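Local coordinates for protein geranylgeranyl pyrophosphate synthase (Corynebacterium glutamicum, PDB 3LMD) that probably builds long-chain isoprenoid diphosphates as a metal-dependent prenyltransferase of the FPP/GGPP synthase family, at residues A[42-47]-A[81-86]; A[48-53]-A[100-105]; A[94-99]-A[155-160]; A[210-215]-A[220-225]. One frame throughout, in Å; residues are numbered along the deposited sequence.

Overall arrangement
All four contacts pack helices of the all-helical isoprenoid synthase fold, in one connected region of the chain. Contacts 1 and 2 lie along helix 34-55, their centres about 10 Å apart, and Val47 of contact 1 reaches Val102 of contact 2. Contacts 2 and 3 share helix 95-118, with centres about 11 Å apart, and Leu157 in contact 3 also touches Val103. Contact 4 joins helices 188-214 and 219-246; its His214 lies against Ala100 and Leu157, and Ala215 against Ser86 of contact 1. None adjoins the residues known to bind calcium in this protein, Asp115, Asp119, Glu302 and Ser305, although Asp115 is on the same helix as residues 95-105.

Contact 1. Residues A[42-47]-A[81-86]; sequences DAMVQV and FALLAS
Leu83 reaches across from helix 77-86 and puts its two methyls among Ala43, Met44 and Val47 of helix 34-55. The meeting is wholly apolar. CD1 of Leu83 takes the Met44 side, lying 3.5 Å from Met44 SD and nearly as close to Met44 CG; the two side chains meet at a slant, and the methionine's chi1 of -77° and the bend at chi2 (-68°) bring SD round to Leu83 CD1. The same CD1 also rests 3.8 Å from Ala43 CB. The other branch, Leu83 CD2, lies between Ala43 CB (4.1 Å) and Val47 CG2 (4.2 Å), and here the leucine and the valine run past each other in opposite senses. The leucine holds its CG on the side of its own backbone N and presents both methyls to the other helix. The axes stand 10.6 Å apart, a gap bridged mainly by Leu83, met by Met44 from the other side.

The polar bonds stay within each helix. Ser86 OG gives its proton to Leu83 O at 2.7 Å, with the donor tilted 18° from the carbonyl plane, and Leu93 N is a second partner of that hydroxyl. Gln46 NE2 reaches back to Asp42 O in a weak bond.

Ile98 of helix 95-118 touches Ala43, Val47 and Leu83, so a third helix completes this patch of the isoprenoid synthase bundle. The chemistry implies a join that rests on apolar contact, consistent with its buried setting, with the Ser86 hydroxyl bonded on its own side, to Leu83 O and Leu93 N.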
loop_
_atom_site.group_PDB
_atom_site.type_symbol
_atom_site.label_atom_id
_atom_site.label_comp_id
_atom_site.label_asym_id
_atom_site.label_seq_id
_atom_site.Cartn_x
_atom_site.Cartn_y
_atom_site.Cartn_z
ATOM N N ASP A 42 -18.969 -19.736 -14.498
ATOM C CA ASP A 42 -18.744 -18.792 -15.606
ATOM C C ASP A 42 -18.267 -17.429 -15.106
ATOM O O ASP A 42 -17.408 -16.797 -15.710
ATOM C CB ASP A 42 -20.025 -18.551 -16.397
ATOM C CG ASP A 42 -20.449 -19.761 -17.208
ATOM O OD1 ASP A 42 -19.706 -20.765 -17.207
ATOM O OD2 ASP A 42 -21.531 -19.705 -17.834
ATOM N N ALA A 43 -18.864 -16.955 -14.029
ATOM C CA ALA A 43 -18.456 -15.663 -13.500
ATOM C C ALA A 43 -17.050 -15.756 -12.865
ATOM O O ALA A 43 -16.287 -14.795 -12.950
ATOM C CB ALA A 43 -19.487 -15.130 -12.514
ATOM N N MET A 44 -16.693 -16.906 -12.275
ATOM C CA MET A 44 -15.332 -17.091 -11.729
ATOM C C MET A 44 -14.259 -17.039 -12.818
ATOM O O MET A 44 -13.131 -16.590 -12.570
ATOM C CB MET A 44 -15.178 -18.362 -10.873
ATOM C CG MET A 44 -15.759 -18.265 -9.461
ATOM S SD MET A 44 -14.875 -17.111 -8.332
ATOM C CE MET A 44 -13.261 -16.998 -9.070
ATOM N N VAL A 45 -14.585 -17.505 -14.021
ATOM C CA VAL A 45 -13.628 -17.408 -15.133
ATOM C C VAL A 45 -13.404 -15.929 -15.470
ATOM O O VAL A 45 -12.268 -15.473 -15.729
ATOM C CB VAL A 45 -14.181 -18.137 -16.392
ATOM C CG1 VAL A 45 -13.346 -17.796 -17.648
ATOM C CG2 VAL A 45 -14.259 -19.639 -16.153
ATOM N N GLN A 46 -14.483 -15.165 -15.493
ATOM C CA GLN A 46 -14.394 -13.741 -15.768
ATOM C C GLN A 46 -13.572 -12.990 -14.691
ATOM O O GLN A 46 -12.800 -12.084 -15.003
ATOM C CB GLN A 46 -15.787 -13.137 -15.847
ATOM C CG GLN A 46 -16.648 -13.699 -17.007
ATOM C CD GLN A 46 -18.087 -13.212 -16.926
ATOM O OE1 GLN A 46 -18.368 -12.037 -17.152
ATOM N NE2 GLN A 46 -19.007 -14.114 -16.590
ATOM N N VAL A 47 -13.766 -13.359 -13.436
ATOM C CA VAL A 47 -12.910 -12.838 -12.347
ATOM C C VAL A 47 -11.445 -13.188 -12.597
ATOM O O VAL A 47 -10.557 -12.344 -12.479
ATOM C CB VAL A 47 -13.320 -13.487 -10.996
ATOM C CG1 VAL A 47 -12.263 -13.244 -9.926
ATOM C CG2 VAL A 47 -14.713 -12.983 -10.578
ATOM N N PHE A 81 -17.362 -15.925 -2.796
ATOM C CA PHE A 81 -18.344 -15.396 -1.846
ATOM C C PHE A 81 -18.992 -14.109 -2.356
ATOM O O PHE A 81 -20.201 -13.933 -2.229
ATOM C CB PHE A 81 -17.717 -15.180 -0.456
ATOM C CG PHE A 81 -18.704 -14.613 0.560
ATOM C CD1 PHE A 81 -19.980 -15.154 0.687
ATOM C CD2 PHE A 81 -18.374 -13.528 1.340
ATOM C CE1 PHE A 81 -20.890 -14.621 1.613
ATOM C CE2 PHE A 81 -19.269 -13.010 2.288
ATOM C CZ PHE A 81 -20.513 -13.547 2.419
ATOM N N ALA A 82 -18.205 -13.213 -2.958
ATOM C CA ALA A 82 -18.770 -11.980 -3.539
ATOM C C ALA A 82 -19.803 -12.310 -4.655
ATOM O O ALA A 82 -20.856 -11.640 -4.788
ATOM C CB ALA A 82 -17.650 -11.100 -4.137
ATOM N N LEU A 83 -19.480 -13.310 -5.463
ATOM C CA LEU A 83 -20.391 -13.722 -6.551
ATOM C C LEU A 83 -21.697 -14.317 -5.971
ATOM O O LEU A 83 -22.789 -13.989 -6.438
ATOM C CB LEU A 83 -19.730 -14.743 -7.494
ATOM C CG LEU A 83 -18.446 -14.327 -8.257
ATOM C CD1 LEU A 83 -17.876 -15.429 -9.132
ATOM C CD2 LEU A 83 -18.595 -13.056 -9.067
ATOM N N LEU A 84 -21.575 -15.188 -4.972
ATOM C CA LEU A 84 -22.755 -15.725 -4.274
ATOM C C LEU A 84 -23.592 -14.625 -3.668
ATOM O O LEU A 84 -24.835 -14.610 -3.817
ATOM C CB LEU A 84 -22.330 -16.771 -3.221
ATOM C CG LEU A 84 -21.683 -18.028 -3.811
ATOM C CD1 LEU A 84 -21.103 -18.913 -2.711
ATOM C CD2 LEU A 84 -22.759 -18.789 -4.581
ATOM N N ALA A 85 -22.939 -13.682 -2.981
ATOM C CA ALA A 85 -23.661 -12.566 -2.400
ATOM C C ALA A 85 -24.424 -11.786 -3.459
ATOM O O ALA A 85 -25.507 -11.278 -3.187
ATOM C CB ALA A 85 -22.688 -11.591 -1.655
ATOM N N SER A 86 -23.844 -11.638 -4.651
ATOM C CA SER A 86 -24.509 -10.862 -5.702
ATOM C C SER A 86 -25.810 -11.539 -6.155
ATOM O O SER A 86 -26.682 -10.896 -6.702
ATOM C CB SER A 86 -23.590 -10.623 -6.914
ATOM O OG SER A 86 -23.541 -11.772 -7.757
#

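Contact 2. Residues A[48-53]-A[100-105]; sequences EELLHT and AAVVVE
Leu50 and Leu51 of helix 34-55 close on Val102 of helix 95-118 in a buried helix-helix crossing of the all-alpha isoprenoid synthase fold. The short segments cross at -52° with 9.3 Å between axes, a crossing consistent with ridges-into-grooves packing. Val102 is the central side chain of the crossing: its two methyls straddle the backbone where Leu50 passes into Leu51. Both lie near Leu51 N. CG2 also touches Leu50, meeting Leu50 CB at 4.0 Å and its CG and CD2 at much the same range, with the two side chains at about a right angle, and CG1 lies 3.9 Å from Leu51 CA. The valine can do this because CG1 stands opposite its backbone N (chi1 167°) and CG2 lies beside that N, spreading the fork along the neighbouring helix.

One turn further on, Leu51 meets only the aliphatic part of Glu105. Glu105 CG, anti to the backbone N (chi1 -177°), meets the leucine, and the bend at chi2 then swings the carboxylate aside. That carboxylate forms a salt bridge through OE2 with Arg76, whose guanidinium also takes Glu48 OE2. The two carboxylates belong to opposite helices, Glu48 OE2 and Glu105 OE2 being 6.9 Å apart, and Arg76, paired with both, probably offsets their repulsion. Val47 and Leu153 also lie against Val102, so helix 132-157 adds to its surroundings. Where the leucine and the glutamate cross, at a slant, Leu51 CD2 sits 4.0 Å from Glu105 CG.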
loop_
_atom_site.group_PDB
_atom_site.type_symbol
_atom_site.label_atom_id
_atom_site.label_comp_id
_atom_site.label_asym_id
_atom_site.label_seq_id
_atom_site.Cartn_x
_atom_site.Cartn_y
_atom_site.Cartn_z
ATOM N N GLU A 48 -11.180 -14.461 -12.865
ATOM C CA GLU A 48 -9.829 -14.885 -13.136
ATOM C C GLU A 48 -9.193 -14.106 -14.307
ATOM O O GLU A 48 -8.011 -13.783 -14.261
ATOM C CB GLU A 48 -9.773 -16.395 -13.425
ATOM C CG GLU A 48 -10.107 -17.291 -12.207
ATOM C CD GLU A 48 -8.949 -17.362 -11.189
ATOM O OE1 GLU A 48 -7.954 -16.624 -11.354
ATOM O OE2 GLU A 48 -9.023 -18.176 -10.243
ATOM N N GLU A 49 -9.957 -13.828 -15.359
ATOM C CA GLU A 49 -9.403 -13.127 -16.531
ATOM C C GLU A 49 -9.013 -11.709 -16.159
ATOM O O GLU A 49 -7.933 -11.243 -16.525
ATOM C CB GLU A 49 -10.402 -13.098 -17.714
ATOM C CG GLU A 49 -10.262 -14.394 -18.522
ATOM C CD GLU A 49 -11.433 -14.701 -19.444
ATOM O OE1 GLU A 49 -12.317 -13.831 -19.630
ATOM O OE2 GLU A 49 -11.448 -15.837 -19.975
ATOM N N LEU A 50 -9.896 -11.025 -15.451
ATOM C CA LEU A 50 -9.658 -9.613 -15.134
ATOM C C LEU A 50 -8.534 -9.504 -14.088
ATOM O O LEU A 50 -7.669 -8.626 -14.165
ATOM C CB LEU A 50 -10.957 -8.913 -14.701
ATOM C CG LEU A 50 -10.800 -7.459 -14.237
ATOM C CD1 LEU A 50 -10.115 -6.582 -15.335
ATOM C CD2 LEU A 50 -12.115 -6.835 -13.791
ATOM N N LEU A 51 -8.541 -10.413 -13.120
ATOM C CA LEU A 51 -7.459 -10.468 -12.166
ATOM C C LEU A 51 -6.124 -10.672 -12.878
ATOM O O LEU A 51 -5.148 -9.952 -12.619
ATOM C CB LEU A 51 -7.733 -11.583 -11.143
ATOM C CG LEU A 51 -6.596 -11.852 -10.172
ATOM C CD1 LEU A 51 -6.476 -10.650 -9.220
ATOM C CD2 LEU A 51 -6.911 -13.158 -9.373
ATOM N N HIS A 52 -6.044 -11.655 -13.770
ATOM C CA HIS A 52 -4.761 -11.900 -14.461
ATOM C C HIS A 52 -4.375 -10.670 -15.273
ATOM O O HIS A 52 -3.205 -10.276 -15.320
ATOM C CB HIS A 52 -4.875 -13.111 -15.432
ATOM C CG HIS A 52 -3.722 -13.206 -16.383
ATOM N ND1 HIS A 52 -2.464 -13.598 -15.978
ATOM C CD2 HIS A 52 -3.624 -12.922 -17.706
ATOM C CE1 HIS A 52 -1.641 -13.564 -17.017
ATOM N NE2 HIS A 52 -2.320 -13.144 -18.074
ATOM N N THR A 53 -5.344 -10.033 -15.916
ATOM C CA THR A 53 -5.001 -8.797 -16.628
ATOM C C THR A 53 -4.344 -7.771 -15.683
ATOM O O THR A 53 -3.315 -7.182 -16.000
ATOM C CB THR A 53 -6.247 -8.201 -17.306
ATOM O OG1 THR A 53 -6.606 -9.048 -18.419
ATOM C CG2 THR A 53 -5.986 -6.813 -17.809
ATOM N N ALA A 100 -15.647 -5.780 -8.624
ATOM C CA ALA A 100 -15.525 -5.757 -7.154
ATOM C C ALA A 100 -14.856 -7.019 -6.594
ATOM O O ALA A 100 -14.035 -6.928 -5.684
ATOM C CB ALA A 100 -16.891 -5.508 -6.488
ATOM N N ALA A 101 -15.176 -8.193 -7.133
ATOM C CA ALA A 101 -14.599 -9.449 -6.656
ATOM C C ALA A 101 -13.105 -9.461 -6.915
ATOM O O ALA A 101 -12.317 -9.971 -6.091
ATOM C CB ALA A 101 -15.270 -10.672 -7.337
ATOM N N VAL A 102 -12.715 -8.859 -8.031
ATOM C CA VAL A 102 -11.311 -8.777 -8.384
ATOM C C VAL A 102 -10.610 -7.838 -7.402
ATOM O O VAL A 102 -9.500 -8.111 -6.959
ATOM C CB VAL A 102 -11.101 -8.330 -9.854
ATOM C CG1 VAL A 102 -9.612 -7.930 -10.117
ATOM C CG2 VAL A 102 -11.583 -9.445 -10.835
ATOM N N VAL A 103 -11.271 -6.734 -7.068
ATOM C CA VAL A 103 -10.685 -5.803 -6.103
ATOM C C VAL A 103 -10.455 -6.515 -4.768
ATOM O O VAL A 103 -9.390 -6.366 -4.153
ATOM C CB VAL A 103 -11.587 -4.568 -5.914
ATOM C CG1 VAL A 103 -11.161 -3.740 -4.649
ATOM C CG2 VAL A 103 -11.513 -3.666 -7.176
ATOM N N VAL A 104 -11.444 -7.282 -4.316
ATOM C CA VAL A 104 -11.277 -8.030 -3.060
ATOM C C VAL A 104 -10.092 -8.977 -3.158
ATOM O O VAL A 104 -9.248 -9.045 -2.244
ATOM C CB VAL A 104 -12.557 -8.793 -2.668
ATOM C CG1 VAL A 104 -12.302 -9.739 -1.460
ATOM C CG2 VAL A 104 -13.664 -7.772 -2.349
ATOM N N GLU A 105 -10.017 -9.729 -4.243
ATOM C CA GLU A 105 -8.918 -10.691 -4.364
ATOM C C GLU A 105 -7.537 -10.049 -4.473
ATOM O O GLU A 105 -6.564 -10.582 -3.929
ATOM C CB GLU A 105 -9.147 -11.673 -5.518
ATOM C CG GLU A 105 -8.053 -12.718 -5.604
ATOM C CD GLU A 105 -8.119 -13.781 -4.497
ATOM O OE1 GLU A 105 -8.961 -13.691 -3.590
ATOM O OE2 GLU A 105 -7.329 -14.753 -4.551
#

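Contact 3. Residues A[94-99]-A[155-160]; sequences SENVIK and SQLGTD
Lys99 and Gln156 meet at about a right angle, the lysine ammonium reaching the side-chain carbonyl of the glutamine. NZ gives a hydrogen bond of 2.9 Å to Gln156 OE1, but it approaches from above the amide, 58° out of the carbonyl plane, and not along a lone pair. The lysine is stretched out except for a bend at chi3 (-57°), from which NZ extends to the glutamine oxygen. Glu95 OE2, one turn earlier on the same helix, forms a second, long salt bridge with this ammonium.

Next to the polar pair Leu157 lies obliquely against the lysine methylenes, its CG 4.1 Å from Lys99 CD. The contact thus ties the start of helix 95-118 to the break between helices 132-157 and 159-181 in the isoprenoid synthase bundle, where Gly158, with positive phi, ends one helix and caps the next. Beside that break, Thr159 packs on Ser155 of the second subunit.

Leu157 and Asn96 run alongside each other in opposite senses. The leucine methyl CD2 lies along the asparagine from its carbonyl oxygen through CB to the amide carbon CG, 3.6 Å from Asn96 O and 3.8 Å from Asn96 CB.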
loop_
_atom_site.group_PDB
_atom_site.type_symbol
_atom_site.label_atom_id
_atom_site.label_comp_id
_atom_site.label_asym_id
_atom_site.label_seq_id
_atom_site.Cartn_x
_atom_site.Cartn_y
_atom_site.Cartn_z
ATOM N N SER A 94 -22.972 -9.274 -12.432
ATOM C CA SER A 94 -22.836 -8.271 -13.480
ATOM C C SER A 94 -21.380 -7.818 -13.572
ATOM O O SER A 94 -20.535 -8.268 -12.788
ATOM C CB SER A 94 -23.726 -7.092 -13.158
ATOM O OG SER A 94 -23.336 -6.541 -11.907
ATOM N N GLU A 95 -21.076 -6.928 -14.516
ATOM C CA GLU A 95 -19.676 -6.558 -14.757
ATOM C C GLU A 95 -19.051 -5.900 -13.493
ATOM O O GLU A 95 -17.865 -6.096 -13.200
ATOM C CB GLU A 95 -19.595 -5.607 -15.962
ATOM C CG GLU A 95 -18.282 -4.857 -16.149
ATOM C CD GLU A 95 -18.523 -3.372 -16.536
ATOM O OE1 GLU A 95 -19.674 -2.883 -16.396
ATOM O OE2 GLU A 95 -17.571 -2.692 -16.978
ATOM N N ASN A 96 -19.830 -5.098 -12.782
ATOM C CA ASN A 96 -19.282 -4.430 -11.594
ATOM C C ASN A 96 -19.129 -5.372 -10.386
ATOM O O ASN A 96 -18.258 -5.159 -9.532
ATOM C CB ASN A 96 -20.091 -3.207 -11.236
ATOM C CG ASN A 96 -19.807 -2.021 -12.165
ATOM O OD1 ASN A 96 -18.900 -2.058 -12.991
ATOM N ND2 ASN A 96 -20.571 -0.957 -12.000
ATOM N N VAL A 97 -19.983 -6.389 -10.314
ATOM C CA VAL A 97 -19.807 -7.486 -9.347
ATOM C C VAL A 97 -18.490 -8.228 -9.603
ATOM O O VAL A 97 -17.724 -8.489 -8.673
ATOM C CB VAL A 97 -20.979 -8.506 -9.399
ATOM C CG1 VAL A 97 -20.674 -9.725 -8.524
ATOM C CG2 VAL A 97 -22.273 -7.876 -8.932
ATOM N N ILE A 98 -18.225 -8.582 -10.862
ATOM C CA ILE A 98 -16.947 -9.205 -11.233
ATOM C C ILE A 98 -15.782 -8.304 -10.869
ATOM O O ILE A 98 -14.774 -8.762 -10.333
ATOM C CB ILE A 98 -16.845 -9.442 -12.764
ATOM C CG1 ILE A 98 -17.960 -10.361 -13.259
ATOM C CG2 ILE A 98 -15.481 -10.001 -13.156
ATOM C CD1 ILE A 98 -18.103 -11.574 -12.476
ATOM N N LYS A 99 -15.894 -7.031 -11.201
ATOM C CA LYS A 99 -14.803 -6.099 -10.915
ATOM C C LYS A 99 -14.569 -5.911 -9.389
ATOM O O LYS A 99 -13.420 -5.831 -8.928
ATOM C CB LYS A 99 -15.126 -4.749 -11.580
ATOM C CG LYS A 99 -14.006 -3.755 -11.617
ATOM C CD LYS A 99 -14.351 -2.538 -12.537
ATOM C CE LYS A 99 -14.692 -2.953 -13.975
ATOM N NZ LYS A 99 -14.669 -1.801 -14.935
ATOM N N SER A 155 -11.871 3.149 -8.869
ATOM C CA SER A 155 -12.255 4.432 -9.480
ATOM C C SER A 155 -13.432 4.278 -10.441
ATOM O O SER A 155 -14.153 5.240 -10.711
ATOM C CB SER A 155 -11.077 5.110 -10.207
ATOM O OG SER A 155 -10.795 4.531 -11.507
ATOM N N GLN A 156 -13.633 3.065 -10.944
ATOM C CA GLN A 156 -14.743 2.813 -11.851
ATOM C C GLN A 156 -15.955 2.276 -11.092
ATOM O O GLN A 156 -17.069 2.244 -11.633
ATOM C CB GLN A 156 -14.330 1.825 -12.957
ATOM C CG GLN A 156 -13.173 2.354 -13.829
ATOM C CD GLN A 156 -12.868 1.411 -14.978
ATOM O OE1 GLN A 156 -12.620 0.223 -14.760
ATOM N NE2 GLN A 156 -12.914 1.927 -16.205
ATOM N N LEU A 157 -15.754 1.877 -9.840
ATOM C CA LEU A 157 -16.834 1.271 -9.044
ATOM C C LEU A 157 -17.581 2.319 -8.229
ATOM O O LEU A 157 -18.711 2.091 -7.844
ATOM C CB LEU A 157 -16.317 0.139 -8.134
ATOM C CG LEU A 157 -15.829 -1.089 -8.942
ATOM C CD1 LEU A 157 -15.130 -2.091 -8.023
ATOM C CD2 LEU A 157 -17.051 -1.751 -9.591
ATOM N N GLY A 158 -16.953 3.460 -7.961
ATOM C CA GLY A 158 -17.663 4.538 -7.275
ATOM C C GLY A 158 -17.084 4.827 -5.896
ATOM O O GLY A 158 -16.370 4.001 -5.322
ATOM N N THR A 159 -17.401 5.994 -5.349
ATOM C CA THR A 159 -16.774 6.421 -4.087
ATOM C C THR A 159 -17.213 5.602 -2.884
ATOM O O THR A 159 -16.446 5.496 -1.905
ATOM C CB THR A 159 -17.045 7.923 -3.778
ATOM O OG1 THR A 159 -18.450 8.145 -3.750
ATOM C CG2 THR A 159 -16.444 8.798 -4.825
ATOM N N ASP A 160 -18.424 5.041 -2.891
ATOM C CA ASP A 160 -18.853 4.214 -1.769
ATOM C C ASP A 160 -17.963 2.965 -1.660
ATOM O O ASP A 160 -17.703 2.475 -0.565
ATOM C CB ASP A 160 -20.330 3.833 -1.914
ATOM C CG ASP A 160 -21.267 5.050 -1.834
ATOM O OD1 ASP A 160 -20.821 6.147 -1.413
ATOM O OD2 ASP A 160 -22.448 4.900 -2.187
#

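Contact 4. Residues A[210-215]-A[220-225]; sequences LGAMHA and EHIDAL
Ala212 and Ile222 face each other across a helical hairpin, in which helix 188-214 turns back into helix 219-246 within the all-alpha isoprenoid synthase fold. The segments run nearly antiparallel, 166° between their directions, and the axes come within 8.6 Å. Small and large residues make the fit: the alanine methyl is a low bump received between two larger side chains of the other arm. On one side its CB touches Ile222 CG1 at 3.9 Å, and on the other it meets Leu225 CD1 at 3.7 Å. Ile222 and Leu225 are three residues apart, so they form two knuckles on one face of their helix, with the alanine set between.

Ile222 in turn projects past the alanine toward the next residue. Its CG1 is held on the side of its own backbone N (chi1 -65°) and the chain then runs straight, so CD1 lands against the base of Met213. The methionine itself veers off: chi2 and chi3 both bend, taking its CE methyl over one face of the His214 ring, offset toward the rim.

Around the hairpin, Phe88 and Ala85 also touch Leu225, while His214 NE2 is hydrogen-bonded to Thr161 OG1. At the far end of the isoleucine, CD1 rests 3.7 Å from Met213 CA and 3.9 Å from Met213 CB.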
loop_
_atom_site.group_PDB
_atom_site.type_symbol
_atom_site.label_atom_id
_atom_site.label_comp_id
_atom_site.label_asym_id
_atom_site.label_seq_id
_atom_site.Cartn_x
_atom_site.Cartn_y
_atom_site.Cartn_z
ATOM N N LEU A 210 -19.674 -6.050 -0.904
ATOM C CA LEU A 210 -19.451 -5.499 -2.229
ATOM C C LEU A 210 -20.209 -6.285 -3.298
ATOM O O LEU A 210 -20.772 -5.683 -4.206
ATOM C CB LEU A 210 -17.948 -5.482 -2.535
ATOM C CG LEU A 210 -17.177 -4.377 -1.760
ATOM C CD1 LEU A 210 -15.655 -4.553 -2.097
ATOM C CD2 LEU A 210 -17.675 -2.954 -2.073
ATOM N N GLY A 211 -20.191 -7.612 -3.208
ATOM C CA GLY A 211 -20.919 -8.451 -4.158
ATOM C C GLY A 211 -22.395 -8.101 -4.128
ATOM O O GLY A 211 -23.000 -7.897 -5.177
ATOM N N ALA A 212 -22.965 -7.990 -2.931
ATOM C CA ALA A 212 -24.387 -7.673 -2.806
ATOM C C ALA A 212 -24.676 -6.228 -3.231
ATOM O O ALA A 212 -25.660 -5.966 -3.934
ATOM C CB ALA A 212 -24.882 -7.928 -1.375
ATOM N N MET A 213 -23.838 -5.284 -2.805
ATOM C CA MET A 213 -24.098 -3.883 -3.107
ATOM C C MET A 213 -24.051 -3.604 -4.613
ATOM O O MET A 213 -24.925 -2.899 -5.146
ATOM C CB MET A 213 -23.129 -2.939 -2.375
ATOM C CG MET A 213 -23.455 -1.421 -2.628
ATOM S SD MET A 213 -22.631 -0.725 -4.083
ATOM C CE MET A 213 -21.036 -0.384 -3.232
ATOM N N HIS A 214 -23.017 -4.102 -5.286
ATOM C CA HIS A 214 -22.900 -3.904 -6.737
ATOM C C HIS A 214 -23.938 -4.659 -7.565
ATOM O O HIS A 214 -24.134 -4.337 -8.732
ATOM C CB HIS A 214 -21.484 -4.164 -7.262
ATOM C CG HIS A 214 -20.526 -3.073 -6.906
ATOM N ND1 HIS A 214 -20.575 -1.829 -7.493
ATOM C CD2 HIS A 214 -19.593 -2.990 -5.926
ATOM C CE1 HIS A 214 -19.662 -1.043 -6.945
ATOM N NE2 HIS A 214 -19.051 -1.726 -5.987
ATOM N N ALA A 215 -24.603 -5.636 -6.960
ATOM C CA ALA A 215 -25.715 -6.308 -7.616
ATOM C C ALA A 215 -27.043 -5.585 -7.362
ATOM O O ALA A 215 -28.102 -6.014 -7.860
ATOM C CB ALA A 215 -25.808 -7.735 -7.150
ATOM N N GLU A 220 -30.698 -4.243 3.839
ATOM C CA GLU A 220 -30.740 -5.270 4.872
ATOM C C GLU A 220 -30.026 -6.535 4.408
ATOM O O GLU A 220 -29.393 -7.224 5.200
ATOM C CB GLU A 220 -32.193 -5.591 5.272
ATOM C CG GLU A 220 -32.874 -4.459 6.075
ATOM C CD GLU A 220 -32.192 -4.169 7.422
ATOM O OE1 GLU A 220 -31.775 -3.011 7.647
ATOM O OE2 GLU A 220 -32.058 -5.098 8.249
ATOM N N HIS A 221 -30.127 -6.836 3.120
ATOM C CA HIS A 221 -29.514 -8.036 2.598
ATOM C C HIS A 221 -28.017 -7.820 2.435
ATOM O O HIS A 221 -27.240 -8.724 2.717
ATOM C CB HIS A 221 -30.153 -8.467 1.278
ATOM C CG HIS A 221 -31.603 -8.819 1.406
ATOM N ND1 HIS A 221 -32.450 -8.906 0.322
ATOM C CD2 HIS A 221 -32.354 -9.101 2.497
ATOM C CE1 HIS A 221 -33.661 -9.235 0.740
ATOM N NE2 HIS A 221 -33.628 -9.366 2.055
ATOM N N ILE A 222 -27.634 -6.629 1.992
ATOM C CA ILE A 222 -26.219 -6.256 1.927
ATOM C C ILE A 222 -25.602 -6.375 3.326
ATOM O O ILE A 222 -24.530 -6.971 3.503
ATOM C CB ILE A 222 -26.045 -4.817 1.436
ATOM C CG1 ILE A 222 -26.526 -4.658 -0.025
ATOM C CG2 ILE A 222 -24.575 -4.354 1.574
ATOM C CD1 ILE A 222 -26.531 -3.137 -0.471
ATOM N N ASP A 223 -26.291 -5.814 4.318
ATOM C CA ASP A 223 -25.806 -5.856 5.692
ATOM C C ASP A 223 -25.706 -7.297 6.213
ATOM O O ASP A 223 -24.739 -7.663 6.895
ATOM C CB ASP A 223 -26.707 -5.019 6.612
ATOM C CG ASP A 223 -26.058 -4.745 7.958
ATOM O OD1 ASP A 223 -25.059 -4.001 7.981
ATOM O OD2 ASP A 223 -26.536 -5.293 8.979
ATOM N N ALA A 224 -26.712 -8.116 5.910
ATOM C CA ALA A 224 -26.705 -9.493 6.371
ATOM C C ALA A 224 -25.534 -10.274 5.768
ATOM O O ALA A 224 -24.939 -11.121 6.431
ATOM C CB ALA A 224 -28.031 -10.181 6.009
ATOM N N LEU A 225 -25.242 -10.042 4.489
ATOM C CA LEU A 225 -24.175 -10.805 3.814
ATOM C C LEU A 225 -22.791 -10.375 4.323
ATOM O O LEU A 225 -21.876 -11.197 4.495
ATOM C CB LEU A 225 -24.258 -10.623 2.273
ATOM C CG LEU A 225 -25.421 -11.510 1.771
ATOM C CD1 LEU A 225 -26.087 -10.911 0.504
ATOM C CD2 LEU A 225 -24.962 -12.911 1.541
#